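Local coordinates for protein 2,3-dihydroxy-2,3-dihydrophenylpropionate dehydrogenase (Pseudomonas sp. MC1, PDB 5XTF) that oxidises the cis-dihydrodiol of naphthalene to 1,2-dihydroxynaphthalene, handing hydride to NAD+ as a short-chain dehydrogenase/reductase, at residues S153-A158 and N197-G202. Residues are numbered along the deposited sequence; the frame is centred on the assembly and turned at random.
Sequences SVVMTA and NAVSPG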
# COMPACT_ATOMS: atom_id res chain seq x y z
N SER B 153 21.89 -7.73 10.07
CA SER B 153 20.65 -7.52 9.33
C SER B 153 20.25 -8.76 8.54
O SER B 153 21.02 -9.72 8.40
CB SER B 153 20.76 -6.30 8.41
OG SER B 153 21.65 -6.53 7.34
N VAL B 154 19.02 -8.72 8.04
CA VAL B 154 18.47 -9.70 7.11
C VAL B 154 18.00 -8.96 5.87
O VAL B 154 17.43 -7.87 5.97
CB VAL B 154 17.30 -10.49 7.74
CG1 VAL B 154 16.73 -11.45 6.74
CG2 VAL B 154 17.78 -11.21 8.96
N VAL B 155 18.24 -9.54 4.70
CA VAL B 155 17.65 -9.07 3.45
C VAL B 155 16.99 -10.27 2.79
O VAL B 155 17.64 -11.30 2.59
CB VAL B 155 18.66 -8.44 2.49
CG1 VAL B 155 17.91 -7.77 1.34
CG2 VAL B 155 19.55 -7.45 3.21
N MET B 156 15.70 -10.14 2.48
CA MET B 156 14.97 -11.15 1.75
C MET B 156 14.73 -10.68 0.32
O MET B 156 14.55 -9.48 0.05
CB MET B 156 13.62 -11.45 2.41
CG MET B 156 13.73 -12.21 3.73
SD MET B 156 12.16 -12.28 4.61
CE MET B 156 12.27 -10.86 5.68
N THR B 157 14.73 -11.63 -0.60
CA THR B 157 14.30 -11.36 -1.95
C THR B 157 12.78 -11.53 -2.00
O THR B 157 12.25 -12.63 -1.78
CB THR B 157 15.00 -12.29 -2.94
OG1 THR B 157 16.41 -12.01 -2.96
CG2 THR B 157 14.43 -12.13 -4.34
N ALA B 158 12.07 -10.42 -2.24
CA ALA B 158 10.65 -10.45 -2.52
C ALA B 158 10.49 -10.56 -4.03
O ALA B 158 11.15 -11.40 -4.65
CB ALA B 158 9.96 -9.20 -1.96
N ASN B 197 14.83 -6.22 5.96
CA ASN B 197 14.38 -5.49 4.78
C ASN B 197 14.26 -6.47 3.62
O ASN B 197 14.53 -7.66 3.75
CB ASN B 197 15.34 -4.36 4.41
CG ASN B 197 15.45 -3.33 5.50
OD1 ASN B 197 14.52 -2.56 5.72
ND2 ASN B 197 16.59 -3.31 6.19
N ALA B 198 13.85 -5.95 2.47
CA ALA B 198 13.67 -6.79 1.30
C ALA B 198 13.89 -5.98 0.04
O ALA B 198 13.75 -4.76 0.01
CB ALA B 198 12.28 -7.42 1.25
N VAL B 199 14.25 -6.70 -1.02
CA VAL B 199 14.36 -6.17 -2.36
C VAL B 199 13.33 -6.88 -3.23
O VAL B 199 13.21 -8.11 -3.17
CB VAL B 199 15.77 -6.39 -2.94
CG1 VAL B 199 15.86 -5.85 -4.34
CG2 VAL B 199 16.79 -5.75 -2.05
N SER B 200 12.59 -6.12 -4.04
CA SER B 200 11.58 -6.69 -4.93
C SER B 200 12.01 -6.51 -6.37
O SER B 200 11.65 -5.52 -7.01
CB SER B 200 10.22 -6.05 -4.69
OG SER B 200 9.71 -6.41 -3.43
N PRO B 201 12.77 -7.44 -6.94
CA PRO B 201 13.16 -7.32 -8.35
C PRO B 201 12.04 -7.78 -9.27
O PRO B 201 11.09 -8.46 -8.86
CB PRO B 201 14.38 -8.24 -8.45
CG PRO B 201 14.10 -9.29 -7.40
CD PRO B 201 13.44 -8.56 -6.27
N GLY B 202 12.16 -7.41 -10.54
CA GLY B 202 11.16 -7.84 -11.49
C GLY B 202 11.57 -7.63 -12.93
O GLY B 202 12.36 -6.73 -13.21
O HOH W 1 18.49 -5.52 5.81
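Val155 sets CG1 anti to its backbone N (chi1 -170°), while Val199, with its own CG1 anti to N (chi1 179°), leaves CG2 anti to the carbonyl carbon and facing Val155 CG1; these two methyls meet at 4.1 Å as the side chains cross obliquely. Two residues further along each strand, the Thr157 and Pro201 side chains cross at about a right angle, with Thr157 CG2 4.2 Å from both CG and CD of the ring. On the other face, which helix 170-190 covers, Met156 CB lies 4.4 Å from Ala198 CB. Just past strand 153-157, Ala158 CB presses against Ser200 OG at 3.2 Å.

Four backbone bonds join the parallel strands. Asn197 takes its N-H to Val154 O (3.1 Å) and its own O receives Met156 N, Val199 N reaches Met156 O, and Ala158 N closes the series on Val199 O at 2.7 Å. Val154 O also accepts from a water, 2.6 Å away, that in turn takes a bond from Asn197 ND2, so this buried carbonyl is gripped twice. Outside the pair, Thr265 N and Ile262 O hold the Asn197 amide, Asn104 and Tyr250 bond Thr157 OG1, and His163 bonds Ser200 OG.

The strands are neighbours in a right-handed beta-alpha-beta crossover through helix 170-190. Lys176 of that helix, an NAD+-binding residue, bonds Ala158 O: the C-terminal ends of the two strands border the cofactor site of the Rossmann fold.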